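Local structure of SmhB (Serratia marcescens, 6ZZ5) at residues A[80-85]-A[111-116]; A[6-11]-A[286-291]. The protein serves as the B component of the tripartite alpha-pore-forming toxin Smh, captured here in its soluble form, and probably takes part in building the membrane pore. One frame throughout, in Å; residues are numbered along the deposited sequence. Where two conformers were deposited one is given.

Both contacts join long antiparallel helices of one bundle, but they share no helix: contact 1 pairs helices 44-92 and 99-151, contact 2 pairs helices 4-30 and 252-300. Their centres are 11 Å apart and they touch, Y82 CE2 lying 3.7 Å from L288 CD2 and A113 CB 3.4 Å from T289 CG2, so the four helices pack as one local group. Contact 1 is the more buried, with two tyrosines and an alanine inside and one tyrosine-aspartate hydrogen bond at its more open side. Contact 2 is half interior, where M8 meets L288, and half surface, where Y7 meets S287; its touching side chains make no polar bond to each other.

Contact 1 (A[80-85]-A[111-116]); sequences QDYFET and DKAKEY
Y116 extends its ring from helix 99-151 to helix 44-92, where its OH donates a hydrogen bond to D81 OD2. The 2.5 Å between these oxygens is very short, and D81 was deposited in two conformers, so the exact length is doubtful. The geometry is otherwise clear: OD2 sits at the ring edge, near the ring plane, while the carboxylate plane is turned 77° from it and the two side chains cross at about a right angle. D81 presents OD2 there by holding CG anti to its backbone N (chi1 175°). K112 NZ, 5.5 Å from the same OD2, is not in contact but could favour its negative charge.

Deeper in, the flank of the Y116 ring lies against Y82, with CD2 4.1 Å from Y82 CB. From that CB the Y82 ring leads away from Y116, and its CE1 comes 4.3 Å from A113 CB, obliquely to the ring; its hydroxyl is bonded to Q86, one turn along its helix. L288 and L292 of helix 252-300 also pack on Y82. With axes 10.6 Å apart at 168°, and only residues 93-98 between the helices, this is an antiparallel helical hairpin, consistent with the elongated helical bundles of HBL- and ClyA-like toxins.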
ATOM      1  N   GLN A  80      13.199 -14.243  -0.082  1.00 16.43           N
ATOM      2  CA  GLN A  80      13.123 -15.702  -0.195  1.00 16.71           C
ATOM      3  C   GLN A  80      14.506 -16.203  -0.630  1.00 17.25           C
ATOM      4  O   GLN A  80      15.004 -17.169  -0.011  1.00 19.63           O
ATOM      5  CB  GLN A  80      12.053 -16.123  -1.181  1.00 18.23           C
ATOM      6  CG  GLN A  80      11.825 -17.619  -1.229  1.00 19.53           C
ATOM      7  CD  GLN A  80      10.647 -17.954  -2.095  1.00 21.64           C
ATOM      8  OE1 GLN A  80      10.854 -18.325  -3.211  1.00 24.32           O
ATOM      9  NE2 GLN A  80       9.425 -17.760  -1.617  1.00 20.51           N
ATOM     10  N   ASP A  81      15.076 -15.613  -1.666  1.00 16.96           N
ATOM     11  CA  ASP A  81      16.332 -16.144  -2.258  0.50 20.12           C
ATOM     12  C   ASP A  81      17.463 -15.925  -1.249  1.00 19.04           C
ATOM     13  O   ASP A  81      18.312 -16.831  -1.134  1.00 22.03           O
ATOM     14  CB  ASP A  81      16.687 -15.545  -3.607  0.50 20.22           C
ATOM     15  CG  ASP A  81      18.046 -16.055  -4.087  0.50 21.00           C
ATOM     16  OD1 ASP A  81      18.303 -17.316  -4.057  0.50 22.53           O
ATOM     17  OD2 ASP A  81      18.872 -15.189  -4.321  0.50 16.59           O
ATOM     18  N   TYR A  82      17.461 -14.814  -0.524  1.00 17.11           N
ATOM     19  CA  TYR A  82      18.488 -14.556   0.521  1.00 15.23           C
ATOM     20  C   TYR A  82      18.443 -15.682   1.570  1.00 18.93           C
ATOM     21  O   TYR A  82      19.457 -16.292   1.857  1.00 16.50           O
ATOM     22  CB  TYR A  82      18.404 -13.177   1.201  1.00 20.44           C
ATOM     23  CG  TYR A  82      19.375 -13.210   2.344  1.00 18.21           C
ATOM     24  CD1 TYR A  82      20.731 -13.039   2.122  1.00 21.99           C
ATOM     25  CD2 TYR A  82      18.968 -13.644   3.589  1.00 20.20           C
ATOM     26  CE1 TYR A  82      21.652 -13.212   3.141  1.00 21.04           C
ATOM     27  CE2 TYR A  82      19.880 -13.853   4.615  1.00 21.36           C
ATOM     28  CZ  TYR A  82      21.236 -13.674   4.377  1.00 22.10           C
ATOM     29  OH  TYR A  82      22.144 -13.915   5.371  1.00 20.63           O
ATOM     30  N   PHE A  83      17.269 -15.988   2.120  1.00 16.14           N
ATOM     31  CA  PHE A  83      17.126 -16.933   3.228  1.00 17.75           C
ATOM     32  C   PHE A  83      17.330 -18.358   2.711  1.00 16.34           C
ATOM     33  O   PHE A  83      17.844 -19.183   3.488  1.00 16.07           O
ATOM     34  CB  PHE A  83      15.847 -16.665   4.034  1.00 20.25           C
ATOM     35  CG  PHE A  83      16.034 -15.516   4.984  1.00 16.59           C
ATOM     36  CD1 PHE A  83      16.940 -15.595   6.031  1.00 19.58           C
ATOM     37  CD2 PHE A  83      15.406 -14.290   4.765  1.00 19.58           C
ATOM     38  CE1 PHE A  83      17.142 -14.514   6.886  1.00 21.09           C
ATOM     39  CE2 PHE A  83      15.635 -13.215   5.613  1.00 18.34           C
ATOM     40  CZ  PHE A  83      16.498 -13.323   6.667  1.00 20.87           C
ATOM     41  N   GLU A  84      16.966 -18.661   1.471  1.00 16.23           N
ATOM     42  CA  GLU A  84      17.305 -19.975   0.878  1.00 16.46           C
ATOM     43  C   GLU A  84      18.846 -20.113   0.791  1.00 17.93           C
ATOM     44  O   GLU A  84      19.387 -21.171   1.065  1.00 16.30           O
ATOM     45  CB  GLU A  84      16.630 -20.187  -0.489  1.00 16.34           C
ATOM     46  CG  GLU A  84      15.134 -20.378  -0.413  1.00 21.47           C
ATOM     47  CD  GLU A  84      14.671 -21.672   0.247  1.00 24.60           C
ATOM     48  OE1 GLU A  84      15.541 -22.483   0.624  1.00 23.50           O
ATOM     49  OE2 GLU A  84      13.419 -21.873   0.339  1.00 24.28           O
ATOM     50  N   THR A  85      19.537 -19.068   0.401  1.00 17.06           N
ATOM     51  CA  THR A  85      21.018 -19.081   0.311  1.00 17.11           C
ATOM     52  C   THR A  85      21.585 -19.196   1.744  1.00 18.61           C
ATOM     53  O   THR A  85      22.548 -19.940   1.932  1.00 17.83           O
ATOM     54  CB  THR A  85      21.509 -17.819  -0.377  1.00 19.89           C
ATOM     55  OG1 THR A  85      20.953 -17.788  -1.699  1.00 21.62           O
ATOM     56  CG2 THR A  85      23.012 -17.804  -0.461  1.00 19.59           C
ATOM     57  N   ASP A 111      27.698  -9.716  -0.435  1.00 21.11           N
ATOM     58  CA  ASP A 111      27.581  -9.067  -1.765  1.00 24.81           C
ATOM     59  C   ASP A 111      26.142  -9.269  -2.270  1.00 25.64           C
ATOM     60  O   ASP A 111      25.534  -8.310  -2.734  1.00 21.59           O
ATOM     61  CB  ASP A 111      28.598  -9.576  -2.798  1.00 27.63           C
ATOM     62  CG  ASP A 111      30.044  -9.219  -2.515  1.00 39.93           C
ATOM     63  OD1 ASP A 111      30.293  -8.300  -1.695  1.00 29.68           O
ATOM     64  OD2 ASP A 111      30.910  -9.896  -3.095  1.00 47.19           O
ATOM     65  N   LYS A 112      25.572 -10.456  -2.129  1.00 21.14           N
ATOM     66  CA  LYS A 112      24.184 -10.696  -2.604  1.00 26.40           C
ATOM     67  C   LYS A 112      23.203  -9.861  -1.739  1.00 23.79           C
ATOM     68  O   LYS A 112      22.316  -9.178  -2.302  1.00 26.63           O
ATOM     69  CB  LYS A 112      23.928 -12.203  -2.652  1.00 25.14           C
ATOM     70  CG  LYS A 112      22.552 -12.600  -3.183  1.00 31.02           C
ATOM     71  CD  LYS A 112      22.371 -12.191  -4.664  1.00 48.71           C
ATOM     72  CE  LYS A 112      23.590 -12.410  -5.536  1.00 60.16           C
ATOM     73  NZ  LYS A 112      23.253 -13.091  -6.802  1.00 61.44           N
ATOM     74  N   ALA A 113      23.324  -9.880  -0.427  1.00 21.11           N
ATOM     75  CA  ALA A 113      22.490  -9.069   0.477  1.00 23.30           C
ATOM     76  C   ALA A 113      22.615  -7.589   0.081  1.00 28.72           C
ATOM     77  O   ALA A 113      21.604  -6.881   0.116  1.00 21.06           O
ATOM     78  CB  ALA A 113      22.846  -9.267   1.933  1.00 23.84           C
ATOM     79  N   LYS A 114      23.818  -7.102  -0.173  1.00 22.89           N
ATOM     80  CA  LYS A 114      24.039  -5.684  -0.565  1.00 24.58           C
ATOM     81  C   LYS A 114      23.315  -5.359  -1.879  1.00 23.38           C
ATOM     82  O   LYS A 114      22.830  -4.225  -2.028  1.00 21.19           O
ATOM     83  CB  LYS A 114      25.517  -5.379  -0.748  1.00 28.10           C
ATOM     84  CG  LYS A 114      26.260  -5.147   0.550  1.00 40.59           C
ATOM     85  CD  LYS A 114      27.710  -4.769   0.348  1.00 61.65           C
ATOM     86  CE  LYS A 114      28.638  -5.937   0.604  1.00 75.88           C
ATOM     87  NZ  LYS A 114      30.035  -5.603   0.252  1.00 88.41           N
ATOM     88  N   GLU A 115      23.274  -6.292  -2.822  1.00 17.02           N
ATOM     89  CA  GLU A 115      22.568  -6.086  -4.098  1.00 22.36           C
ATOM     90  C   GLU A 115      21.068  -5.981  -3.770  1.00 26.05           C
ATOM     91  O   GLU A 115      20.387  -5.120  -4.332  1.00 19.81           O
ATOM     92  CB  GLU A 115      22.976  -7.203  -5.052  1.00 23.56           C
ATOM     93  CG  GLU A 115      22.200  -7.294  -6.322  1.00 35.48           C
ATOM     94  CD  GLU A 115      22.461  -8.607  -7.094  1.00 58.73           C
ATOM     95  OE1 GLU A 115      23.644  -9.070  -7.180  1.00 35.89           O
ATOM     96  OE2 GLU A 115      21.477  -9.199  -7.599  1.00 61.69           O
ATOM     97  N   TYR A 116      20.545  -6.815  -2.881  1.00 18.48           N
ATOM     98  CA  TYR A 116      19.097  -6.790  -2.532  1.00 17.12           C
ATOM     99  C   TYR A 116      18.786  -5.500  -1.763  1.00 20.15           C
ATOM    100  O   TYR A 116      17.721  -4.916  -1.953  1.00 20.62           O
ATOM    101  CB  TYR A 116      18.679  -8.049  -1.777  1.00 20.97           C
ATOM    102  CG  TYR A 116      18.753  -9.327  -2.581  1.00 21.83           C
ATOM    103  CD1 TYR A 116      18.643  -9.300  -3.958  1.00 22.84           C
ATOM    104  CD2 TYR A 116      18.914 -10.562  -1.972  1.00 23.75           C
ATOM    105  CE1 TYR A 116      18.687 -10.455  -4.727  1.00 28.28           C
ATOM    106  CE2 TYR A 116      18.956 -11.743  -2.734  1.00 27.86           C
ATOM    107  CZ  TYR A 116      18.795 -11.686  -4.106  1.00 31.89           C
ATOM    108  OH  TYR A 116      18.876 -12.802  -4.895  1.00 43.88           O
TER

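Contact 2 (A[6-11]-A[286-291]); sequences LYMNDG and DSLTSE. With EDO (1,2-ethanediol), chain J; EDO (1,2-ethanediol), chain I.
Helices 4-30 and 252-300 run in nearly opposite directions here, and their closest CA pairs, Y7 with S287 at 8.1 Å and M8 with L288 at 7.9 Å, are spaced so that side chains, not backbones, make the contact.

Each of these pairs is also a side-chain contact. On the exposed flank the Y7 ring turns an edge to S287: OG lies near the ring plane, 3.7 Å from CD2. S287 OG is no partner of the tyrosine hydroxyl but hydrogen-bonds back to A284 O in its own helix, a reach made possible by its chi1 of 72°. The buried pair is apolar. The M8 chain bends at chi2 (-72°) and chi3 (-69°), which brings CE within 4.2 Å of L288 CD2; the two side chains meet roughly at right angles. M281, A284 and W285 of helix 252-300 also border M8.

The other branch of L288 faces an ethanediol, probably from the crystallisation liquor, with CD1 3.6 Å from its O2. O1 of that molecule donates to E291 OE2 at 3.1 Å, and a second ethanediol lies implausibly close to OE1, so that bond's length is doubtful.

T289, one residue beyond L288, turns to helix 99-151 and touches A113 and K114, while L6 and N9 pack on helix 321-336. M8 CB also lies 4.2 Å from F83 CE2 of helix 44-92, so the M8 side of the contact faces the bundle, while Y7 stays on its outside.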
ATOM      1  N   LEU A   6      14.325 -10.809  12.139  1.00 23.21           N
ATOM      2  CA  LEU A   6      12.973 -10.385  12.616  1.00 25.16           C
ATOM      3  C   LEU A   6      12.651  -9.007  12.031  1.00 22.28           C
ATOM      4  O   LEU A   6      11.465  -8.832  11.702  1.00 21.50           O
ATOM      5  CB  LEU A   6      12.920 -10.405  14.147  1.00 31.52           C
ATOM      6  CG  LEU A   6      13.210 -11.784  14.771  1.00 53.88           C
ATOM      7  CD1 LEU A   6      13.265 -11.713  16.296  1.00 61.38           C
ATOM      8  CD2 LEU A   6      12.227 -12.861  14.295  1.00 45.43           C
ATOM      9  N   TYR A   7      13.657  -8.131  11.853  1.00 21.12           N
ATOM     10  CA  TYR A   7      13.433  -6.814  11.208  1.00 20.96           C
ATOM     11  C   TYR A   7      13.068  -7.070   9.746  1.00 21.12           C
ATOM     12  O   TYR A   7      12.152  -6.411   9.246  1.00 20.40           O
ATOM     13  CB  TYR A   7      14.666  -5.907  11.216  1.00 21.73           C
ATOM     14  CG  TYR A   7      15.082  -5.265  12.503  1.00 35.75           C
ATOM     15  CD1 TYR A   7      14.147  -4.769  13.402  1.00 47.75           C
ATOM     16  CD2 TYR A   7      16.432  -5.035  12.773  1.00 45.35           C
ATOM     17  CE1 TYR A   7      14.543  -4.123  14.567  1.00 42.60           C
ATOM     18  CE2 TYR A   7      16.848  -4.432  13.954  1.00 40.56           C
ATOM     19  CZ  TYR A   7      15.895  -3.959  14.844  1.00 49.97           C
ATOM     20  OH  TYR A   7      16.292  -3.340  15.995  1.00 48.42           O
ATOM     21  N   MET A   8      13.790  -7.984   9.070  1.00 20.77           N
ATOM     22  CA  MET A   8      13.479  -8.427   7.689  1.00 18.67           C
ATOM     23  C   MET A   8      12.022  -8.896   7.602  1.00 21.31           C
ATOM     24  O   MET A   8      11.315  -8.477   6.675  1.00 18.88           O
ATOM     25  CB  MET A   8      14.411  -9.523   7.186  1.00 21.14           C
ATOM     26  CG  MET A   8      15.895  -9.043   7.001  1.00 22.11           C
ATOM     27  SD  MET A   8      16.114  -7.933   5.587  1.00 26.09           S
ATOM     28  CE  MET A   8      15.809  -9.182   4.308  1.00 18.26           C
ATOM     29  N   ASN A   9      11.612  -9.786   8.488  1.00 16.95           N
ATOM     30  CA  ASN A   9      10.266 -10.366   8.470  1.00 21.41           C
ATOM     31  C   ASN A   9       9.236  -9.250   8.683  1.00 22.23           C
ATOM     32  O   ASN A   9       8.226  -9.241   7.953  1.00 20.86           O
ATOM     33  CB  ASN A   9      10.124 -11.478   9.513  1.00 20.33           C
ATOM     34  CG  ASN A   9       8.857 -12.252   9.270  1.00 18.75           C
ATOM     35  OD1 ASN A   9       8.658 -12.811   8.185  1.00 23.05           O
ATOM     36  ND2 ASN A   9       8.023 -12.324  10.289  1.00 18.42           N
ATOM     37  N   ASP A  10       9.448  -8.373   9.668  1.00 19.46           N
ATOM     38  CA  ASP A  10       8.473  -7.303   9.979  1.00 22.45           C
ATOM     39  C   ASP A  10       8.403  -6.331   8.801  1.00 18.57           C
ATOM     40  O   ASP A  10       7.299  -5.891   8.510  1.00 18.82           O
ATOM     41  CB  ASP A  10       8.847  -6.542  11.248  1.00 21.84           C
ATOM     42  CG  ASP A  10       8.698  -7.384  12.500  1.00 30.03           C
ATOM     43  OD1 ASP A  10       7.993  -8.444  12.449  1.00 27.16           O
ATOM     44  OD2 ASP A  10       9.289  -6.980  13.502  1.00 30.11           O
ATOM     45  N   GLY A  11       9.548  -5.999   8.192  1.00 17.98           N
ATOM     46  CA  GLY A  11       9.596  -5.105   7.004  1.00 18.69           C
ATOM     47  C   GLY A  11       8.796  -5.666   5.851  1.00 19.39           C
ATOM     48  O   GLY A  11       8.031  -4.892   5.174  1.00 18.64           O
ATOM     49  N   ASP A 286      19.714  -3.164   5.563  1.00 18.88           N
ATOM     50  CA  ASP A 286      20.960  -2.549   6.077  1.00 21.85           C
ATOM     51  C   ASP A 286      21.455  -3.342   7.306  1.00 21.52           C
ATOM     52  O   ASP A 286      22.681  -3.552   7.429  1.00 22.80           O
ATOM     53  CB  ASP A 286      20.783  -1.069   6.419  1.00 22.90           C
ATOM     54  CG  ASP A 286      22.136  -0.414   6.631  1.00 34.25           C
ATOM     55  OD1 ASP A 286      22.944  -0.438   5.686  1.00 35.21           O
ATOM     56  OD2 ASP A 286      22.377   0.064   7.743  1.00 39.52           O
ATOM     57  N   SER A 287      20.547  -3.729   8.198  1.00 18.24           N
ATOM     58  CA  SER A 287      20.934  -4.423   9.455  1.00 22.28           C
ATOM     59  C   SER A 287      21.503  -5.794   9.085  1.00 25.07           C
ATOM     60  O   SER A 287      22.472  -6.202   9.712  1.00 21.20           O
ATOM     61  CB  SER A 287      19.840  -4.508  10.462  1.00 23.40           C
ATOM     62  OG  SER A 287      18.841  -5.437  10.060  1.00 29.74           O
ATOM     63  N   LEU A 288      20.927  -6.463   8.089  1.00 17.31           N
ATOM     64  CA  LEU A 288      21.385  -7.785   7.633  1.00 18.64           C
ATOM     65  C   LEU A 288      22.766  -7.631   6.973  1.00 20.83           C
ATOM     66  O   LEU A 288      23.673  -8.369   7.365  1.00 18.37           O
ATOM     67  CB  LEU A 288      20.357  -8.422   6.690  1.00 20.52           C
ATOM     68  CG  LEU A 288      20.780  -9.746   6.068  1.00 17.93           C
ATOM     69  CD1 LEU A 288      20.890 -10.789   7.203  1.00 23.90           C
ATOM     70  CD2 LEU A 288      19.806 -10.179   4.991  1.00 18.27           C
ATOM     71  N   THR A 289      22.951  -6.729   6.017  1.00 17.36           N
ATOM     72  CA  THR A 289      24.265  -6.576   5.324  1.00 20.78           C
ATOM     73  C   THR A 289      25.358  -6.174   6.324  1.00 23.15           C
ATOM     74  O   THR A 289      26.472  -6.722   6.246  1.00 22.59           O
ATOM     75  CB  THR A 289      24.169  -5.617   4.140  1.00 21.41           C
ATOM     76  OG1 THR A 289      23.692  -4.398   4.682  1.00 31.85           O
ATOM     77  CG2 THR A 289      23.204  -6.099   3.100  1.00 19.20           C
ATOM     78  N   SER A 290      25.041  -5.279   7.242  1.00 22.61           N
ATOM     79  CA  SER A 290      25.971  -4.843   8.314  0.50 26.08           C
ATOM     80  C   SER A 290      26.408  -6.051   9.141  1.00 29.10           C
ATOM     81  O   SER A 290      27.635  -6.172   9.429  1.00 23.43           O
ATOM     82  CB  SER A 290      25.356  -3.812   9.198  0.50 22.46           C
ATOM     83  OG  SER A 290      25.332  -2.571   8.544  0.50 23.44           O
ATOM     84  N   GLU A 291      25.452  -6.904   9.513  1.00 24.85           N
ATOM     85  CA  GLU A 291      25.805  -8.110  10.282  1.00 21.67           C
ATOM     86  C   GLU A 291      26.757  -8.977   9.440  1.00 21.01           C
ATOM     87  O   GLU A 291      27.807  -9.452   9.992  1.00 21.98           O
ATOM     88  CB  GLU A 291      24.591  -8.893  10.761  1.00 23.05           C
ATOM     89  CG  GLU A 291      25.020 -10.035  11.666  1.00 33.85           C
ATOM     90  CD  GLU A 291      23.985 -10.951  12.317  1.00 54.76           C
ATOM     91  OE1 GLU A 291      22.803 -10.544  12.500  1.00 42.83           O
ATOM     92  OE2 GLU A 291      24.381 -12.093  12.675  1.00 49.83           O
TER
HETATM   93  C1  EDO J 408      21.272 -13.088  15.819  1.00 54.23           C
HETATM   94  O1  EDO J 408      19.898 -13.198  15.477  1.00 48.94           O
HETATM   95  C2  EDO J 408      21.939 -12.105  14.951  1.00 60.12           C
HETATM   96  O2  EDO J 408      21.390 -12.135  13.642  1.00 46.40           O
HETATM   97  C1  EDO I 407      23.051 -14.717  10.471  1.00 41.36           C
HETATM   98  O1  EDO I 407      22.570 -14.386  11.763  1.00 53.87           O
HETATM   99  C2  EDO I 407      22.630 -13.724   9.463  1.00 42.26           C
HETATM  100  O2  EDO I 407      21.221 -13.663   9.343  1.00 43.02           O